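Local coordinates for N-acetyltransferase (Staphylococcus aureus subsp. aureus, PDB 4LUA), which probably transfers an acetyl group from acetyl-coenzyme A to an amino group of an acceptor, in the manner of the GNAT acetyltransferases, at residues A[27-32]-A[92-97]; A[33-38]-A[151-156]. One frame throughout, in Å; residues are numbered along the deposited sequence.

Contact 1 (A[27-32]-A[92-97]). With GOL (glycerol), chain B.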
loop_
_atom_site.group_PDB
_atom_site.type_symbol
_atom_site.label_atom_id
_atom_site.label_comp_id
_atom_site.label_asym_id
_atom_site.label_seq_id
_atom_site.Cartn_x
_atom_site.Cartn_y
_atom_site.Cartn_z
ATOM N N GLU A 27 -8.909 7.655 -2.920
ATOM C CA GLU A 27 -9.194 6.617 -1.928
ATOM C C GLU A 27 -8.026 5.616 -1.854
ATOM O O GLU A 27 -7.639 4.964 -2.855
ATOM C CB GLU A 27 -10.464 5.865 -2.337
ATOM C CG GLU A 27 -10.879 4.751 -1.408
ATOM C CD GLU A 27 -12.141 3.998 -1.867
ATOM O OE1 GLU A 27 -12.907 4.546 -2.697
ATOM O OE2 GLU A 27 -12.324 2.868 -1.371
ATOM N N GLU A 28 -7.473 5.465 -0.660
ATOM C CA GLU A 28 -6.433 4.446 -0.426
ATOM C C GLU A 28 -7.115 3.093 -0.206
ATOM O O GLU A 28 -8.142 3.021 0.465
ATOM C CB GLU A 28 -5.634 4.845 0.825
ATOM C CG GLU A 28 -4.192 4.338 0.896
ATOM C CD GLU A 28 -4.052 2.986 1.564
ATOM O OE1 GLU A 28 -5.030 2.436 2.043
ATOM O OE2 GLU A 28 -2.891 2.485 1.588
ATOM N N PHE A 29 -6.545 2.031 -0.809
ATOM C CA PHE A 29 -7.258 0.733 -0.867
ATOM C C PHE A 29 -7.648 0.137 0.495
ATOM O O PHE A 29 -8.666 -0.574 0.557
ATOM C CB PHE A 29 -6.291 -0.236 -1.601
ATOM C CG PHE A 29 -6.881 -1.610 -1.852
ATOM C CD1 PHE A 29 -7.647 -1.827 -2.978
ATOM C CD2 PHE A 29 -6.618 -2.645 -0.967
ATOM C CE1 PHE A 29 -8.178 -3.149 -3.237
ATOM C CE2 PHE A 29 -7.163 -3.926 -1.211
ATOM C CZ PHE A 29 -7.912 -4.144 -2.331
ATOM N N THR A 30 -6.868 0.409 1.536
ATOM C CA THR A 30 -7.183 -0.134 2.870
ATOM C C THR A 30 -7.862 0.844 3.763
ATOM O O THR A 30 -8.135 0.496 4.920
ATOM C CB THR A 30 -5.881 -0.582 3.608
ATOM O OG1 THR A 30 -4.989 0.523 3.847
ATOM C CG2 THR A 30 -5.140 -1.612 2.730
ATOM N N GLN A 31 -8.170 2.061 3.286
ATOM C CA GLN A 31 -8.805 3.057 4.147
ATOM C C GLN A 31 -10.269 3.236 3.766
ATOM O O GLN A 31 -10.916 2.275 3.322
ATOM C CB GLN A 31 -8.026 4.368 4.125
ATOM C CG GLN A 31 -6.610 4.101 4.594
ATOM C CD GLN A 31 -5.682 5.310 4.571
ATOM O OE1 GLN A 31 -6.000 6.425 4.087
ATOM N NE2 GLN A 31 -4.466 5.064 5.091
ATOM N N ASP A 32 -10.850 4.411 3.986
ATOM C CA ASP A 32 -12.285 4.534 3.786
ATOM C C ASP A 32 -12.620 5.199 2.444
ATOM O O ASP A 32 -11.837 5.964 1.884
ATOM C CB ASP A 32 -12.843 5.371 4.960
ATOM C CG ASP A 32 -14.337 5.615 4.866
ATOM O OD1 ASP A 32 -15.093 4.648 5.173
ATOM O OD2 ASP A 32 -14.788 6.770 4.546
ATOM N N THR A 92 -6.194 2.456 -9.364
ATOM C CA THR A 92 -7.291 2.939 -10.204
ATOM C C THR A 92 -8.453 1.946 -10.135
ATOM O O THR A 92 -8.252 0.753 -10.282
ATOM C CB THR A 92 -6.809 3.161 -11.640
ATOM O OG1 THR A 92 -5.798 4.179 -11.608
ATOM C CG2 THR A 92 -7.998 3.681 -12.499
ATOM N N ASN A 93 -9.659 2.482 -9.886
ATOM C CA ASN A 93 -10.898 1.677 -9.792
ATOM C C ASN A 93 -10.862 0.607 -8.688
ATOM O O ASN A 93 -11.697 -0.312 -8.714
ATOM C CB ASN A 93 -11.191 0.947 -11.119
ATOM C CG ASN A 93 -11.339 1.886 -12.324
ATOM O OD1 ASN A 93 -11.859 2.985 -12.193
ATOM N ND2 ASN A 93 -10.886 1.434 -13.511
ATOM N N ASN A 94 -9.939 0.698 -7.725
ATOM C CA ASN A 94 -9.738 -0.383 -6.730
ATOM C C ASN A 94 -9.681 -1.759 -7.357
ATOM O O ASN A 94 -10.206 -2.777 -6.811
ATOM C CB ASN A 94 -10.830 -0.399 -5.652
ATOM C CG ASN A 94 -10.494 0.487 -4.452
ATOM O OD1 ASN A 94 -9.337 0.851 -4.231
ATOM N ND2 ASN A 94 -11.495 0.743 -3.615
ATOM N N ASP A 95 -9.078 -1.826 -8.546
ATOM C CA ASP A 95 -9.054 -3.050 -9.290
ATOM C C ASP A 95 -8.241 -4.119 -8.576
ATOM O O ASP A 95 -7.008 -3.993 -8.371
ATOM C CB ASP A 95 -8.463 -2.759 -10.685
ATOM C CG ASP A 95 -8.546 -3.955 -11.626
ATOM O OD1 ASP A 95 -8.063 -5.055 -11.302
ATOM O OD2 ASP A 95 -9.069 -3.821 -12.761
ATOM N N LYS A 96 -8.944 -5.185 -8.190
ATOM C CA LYS A 96 -8.269 -6.213 -7.394
ATOM C C LYS A 96 -7.392 -7.139 -8.194
ATOM O O LYS A 96 -6.513 -7.771 -7.610
ATOM C CB LYS A 96 -9.307 -7.019 -6.635
ATOM C CG LYS A 96 -9.908 -6.215 -5.517
ATOM C CD LYS A 96 -11.004 -7.048 -4.852
ATOM C CE LYS A 96 -12.187 -6.189 -4.655
ATOM N NZ LYS A 96 -13.171 -6.825 -3.753
ATOM N N SER A 97 -7.646 -7.281 -9.497
ATOM C CA SER A 97 -6.733 -8.066 -10.329
ATOM C C SER A 97 -5.364 -7.384 -10.372
ATOM O O SER A 97 -4.286 -8.006 -10.130
ATOM C CB SER A 97 -7.280 -8.201 -11.744
ATOM O OG SER A 97 -6.561 -9.233 -12.392
HETATM C C1 GOL B . -12.152 -3.906 -2.120
HETATM O O1 GOL B . -13.440 -4.495 -2.461
HETATM C C2 GOL B . -12.343 -2.541 -1.433
HETATM O O2 GOL B . -13.167 -2.689 -0.266
HETATM C C3 GOL B . -10.954 -1.891 -1.118
HETATM O O3 GOL B . -11.185 -0.590 -0.599
HETATM O O HOH W 1 -7.070 2.518 -4.014
#
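Glu27 and Asn94 meet through a single direct hydrogen bond: Asn94 ND2 donates to Glu27 OE2 over 3.2 Å, bent to 141° at the hydrogen. The amide and carboxylate planes stand nearly perpendicular, and the N-H arrives from above the carboxylate plane. Glu27 spans the gap as a fully extended chain, CG anti to the backbone N (chi1 180°). The other end of the same amide is held by a water that donates both to Asn94 OD1 and to Glu27 O, so donor and acceptor of Asn94 are each used and its flip is fixed. Asn94 OD1 also lies 3.4 Å from Phe29 CD1, at the ring edge, where polarised C-H groups suit an oxygen. Further round that edge sits the aliphatic part of Lys96.

A glycerol, probably from the crystallisation liquor, covers one ring face with C3. Its O3 donates to Phe29 O at 2.8 Å, Lys96 NZ donates to its O1 at 2.7 Å, and Asn126 binds it too.

Behind these groups, Glu28 OE1 accepts from both Thr30 OG1 (2.6 Å) and Thr30 N (2.8 Å), bracing the type I turn from Glu28 to Gln31, while Phe132 packs edge-to-face with Phe29. Asp95 N-caps helix 96-112, its OD1 receiving Ser97 N weakly and Ile98 N as well.

The groups here can thus hold a small polyol by hydrogen bonds while Phe29 packs on its carbon. In GNAT relatives the turn before this helix contributes to binding the coenzyme A pyrophosphate; a similar role for 92-97 is probable, though no coenzyme is bound here.

Contact 2 (A[33-38]-A[151-156])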
loop_
_atom_site.group_PDB
_atom_site.type_symbol
_atom_site.label_atom_id
_atom_site.label_comp_id
_atom_site.label_asym_id
_atom_site.label_seq_id
_atom_site.Cartn_x
_atom_site.Cartn_y
_atom_site.Cartn_z
ATOM N N SER A 33 -13.805 4.891 1.932
ATOM C CA SER A 33 -14.271 5.418 0.651
ATOM C C SER A 33 -14.406 6.923 0.610
ATOM O O SER A 33 -14.277 7.552 -0.461
ATOM C CB SER A 33 -15.623 4.743 0.317
ATOM O OG SER A 33 -16.655 5.131 1.184
ATOM N N HIS A 34 -14.666 7.517 1.761
ATOM C CA HIS A 34 -14.679 8.975 1.811
ATOM C C HIS A 34 -13.466 9.552 2.552
ATOM O O HIS A 34 -12.944 10.610 2.154
ATOM C CB HIS A 34 -15.930 9.468 2.475
ATOM C CG HIS A 34 -16.002 10.963 2.524
ATOM N ND1 HIS A 34 -15.946 11.658 3.705
ATOM C CD2 HIS A 34 -16.082 11.896 1.541
ATOM C CE1 HIS A 34 -16.014 12.957 3.462
ATOM N NE2 HIS A 34 -16.085 13.132 2.153
ATOM N N TYR A 35 -13.042 8.885 3.629
ATOM C CA TYR A 35 -11.883 9.373 4.394
ATOM C C TYR A 35 -10.633 8.557 4.060
ATOM O O TYR A 35 -10.543 7.396 4.407
ATOM C CB TYR A 35 -12.145 9.300 5.883
ATOM C CG TYR A 35 -13.305 10.169 6.328
ATOM C CD1 TYR A 35 -13.166 11.554 6.449
ATOM C CD2 TYR A 35 -14.547 9.594 6.651
ATOM C CE1 TYR A 35 -14.216 12.328 6.889
ATOM C CE2 TYR A 35 -15.595 10.377 7.094
ATOM C CZ TYR A 35 -15.425 11.722 7.197
ATOM O OH TYR A 35 -16.464 12.517 7.635
ATOM N N SER A 36 -9.691 9.184 3.351
ATOM C CA SER A 36 -8.365 8.592 3.056
ATOM C C SER A 36 -7.336 9.683 3.239
ATOM O O SER A 36 -7.609 10.870 3.037
ATOM C CB SER A 36 -8.227 8.018 1.615
ATOM O OG SER A 36 -8.880 6.779 1.537
ATOM N N GLN A 37 -6.126 9.277 3.621
ATOM C CA GLN A 37 -5.150 10.289 3.979
ATOM C C GLN A 37 -4.667 10.960 2.700
ATOM O O GLN A 37 -4.506 10.315 1.635
ATOM C CB GLN A 37 -3.988 9.705 4.800
ATOM C CG GLN A 37 -3.025 8.825 4.009
ATOM C CD GLN A 37 -2.464 7.662 4.852
ATOM O OE1 GLN A 37 -2.146 6.586 4.317
ATOM N NE2 GLN A 37 -2.342 7.877 6.172
ATOM N N THR A 38 -4.461 12.263 2.818
ATOM C CA THR A 38 -3.983 13.069 1.718
ATOM C C THR A 38 -2.461 13.028 1.605
ATOM O O THR A 38 -1.743 12.903 2.601
ATOM C CB THR A 38 -4.502 14.490 1.889
ATOM O OG1 THR A 38 -5.807 14.527 1.315
ATOM C CG2 THR A 38 -3.613 15.520 1.207
ATOM N N GLY A 151 -7.446 13.214 8.686
ATOM C CA GLY A 151 -7.960 14.554 8.852
ATOM C C GLY A 151 -8.227 14.711 10.324
ATOM O O GLY A 151 -7.302 14.571 11.121
ATOM N N ASN A 152 -9.489 14.950 10.685
ATOM C CA ASN A 152 -9.873 15.009 12.076
ATOM C C ASN A 152 -10.734 13.797 12.485
ATOM O O ASN A 152 -11.542 13.889 13.402
ATOM C CB ASN A 152 -10.649 16.301 12.358
ATOM C CG ASN A 152 -10.746 16.599 13.842
ATOM O OD1 ASN A 152 -9.943 16.079 14.638
ATOM N ND2 ASN A 152 -11.745 17.399 14.234
ATOM N N THR A 153 -10.599 12.683 11.790
ATOM C CA THR A 153 -11.485 11.545 12.000
ATOM C C THR A 153 -10.632 10.294 12.287
ATOM O O THR A 153 -9.840 9.844 11.412
ATOM C CB THR A 153 -12.343 11.281 10.712
ATOM O OG1 THR A 153 -13.134 12.454 10.384
ATOM C CG2 THR A 153 -13.271 10.045 10.921
ATOM N N TYR A 154 -10.775 9.738 13.494
ATOM C CA TYR A 154 -10.075 8.490 13.835
ATOM C C TYR A 154 -10.765 7.265 13.276
ATOM O O TYR A 154 -12.025 7.204 13.216
ATOM C CB TYR A 154 -10.045 8.285 15.356
ATOM C CG TYR A 154 -9.049 9.135 16.100
ATOM C CD1 TYR A 154 -9.463 10.269 16.801
ATOM C CD2 TYR A 154 -7.696 8.799 16.114
ATOM C CE1 TYR A 154 -8.562 11.049 17.476
ATOM C CE2 TYR A 154 -6.783 9.592 16.802
ATOM C CZ TYR A 154 -7.223 10.710 17.469
ATOM O OH TYR A 154 -6.321 11.501 18.152
ATOM N N PHE A 155 -9.941 6.261 12.954
ATOM C CA PHE A 155 -10.458 4.940 12.582
ATOM C C PHE A 155 -9.768 3.846 13.356
ATOM O O PHE A 155 -8.536 3.903 13.616
ATOM C CB PHE A 155 -10.278 4.668 11.082
ATOM C CG PHE A 155 -11.169 5.531 10.201
ATOM C CD1 PHE A 155 -10.789 6.807 9.858
ATOM C CD2 PHE A 155 -12.379 5.051 9.733
ATOM C CE1 PHE A 155 -11.624 7.619 9.053
ATOM C CE2 PHE A 155 -13.193 5.837 8.926
ATOM C CZ PHE A 155 -12.802 7.116 8.586
ATOM N N ASP A 156 -10.565 2.828 13.705
ATOM C CA ASP A 156 -9.974 1.578 14.206
ATOM C C ASP A 156 -9.450 0.755 13.013
ATOM O O ASP A 156 -9.957 0.857 11.899
ATOM C CB ASP A 156 -11.068 0.739 14.875
ATOM C CG ASP A 156 -11.756 1.434 16.002
ATOM O OD1 ASP A 156 -11.173 2.383 16.599
ATOM O OD2 ASP A 156 -12.934 1.041 16.291
#
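Tyr35 faces Thr153 and Phe155 across two backbones that share no hydrogen bond. Segment 33-38 is irregular loop, whereas 151-156 leaves a tight turn and becomes a strand at Thr153. Gly151 has a positive phi (69°), a conformation that favours glycine, and it lies in the turn joining strands 139-150 and 153-163. The chains stay well apart: Tyr35 CA is 7.9 Å from Thr153 CA, so side chains must bridge the gap.

Tyr35 does most of that work. Its CG is anti to the carbonyl carbon (chi1 -62°), which directs the ring between the loop and the strand. Thr153 OG1 lies over one face, nearest to Tyr35 CE1 at 3.7 Å. On the opposite face, His34 ND1 from the same loop sits over the ring centre, 3.5 Å above the plane, so the phenol is sandwiched between two polar side chains. Phe155 comes in by its distal corner: CZ is 3.5 Å from Tyr35 CB, an apolar contact, and 3.6 Å from Tyr35 CD2. The two rings are oblique, planes 54° apart and centroids separated by 5.8 Å.

Thr153 and Phe155, two residues apart on an extended strand, can both present themselves to the loop; beta-branched threonine also suits the strand backbone. Phe155 leans on Ile150 and Asp32 too. Asp32 OD2 accepts from His34 N and Tyr35 N, which fixes the bend that carries the tyrosine.

The arrangement packs the loop between the first two helices against the C-terminal beta-hairpin. In the GNAT fold these two elements commonly flank the acceptor side of the active-site cleft, and the contact here is consistent with that layout.

Overall arrangement
One continuous loop, 27-38, supplies a segment to both contacts and crosses the fold from the start of helix 96-112 to the hairpin of strand 153-163. Contact 1 is the more interior, partly buried, and works through polar groups, water and a ligand around one aromatic ring. Contact 2 lies at the surface, about 15 Å from the chain centre, and is plain side-chain packing with no hydrogen bond across it. Their centres are about 14 Å apart. The loop ties itself together between them, since Ser36 OG bonds to Glu28 N and Gln37 pairs with Gln31, so the two halves of the loop are bonded to each other.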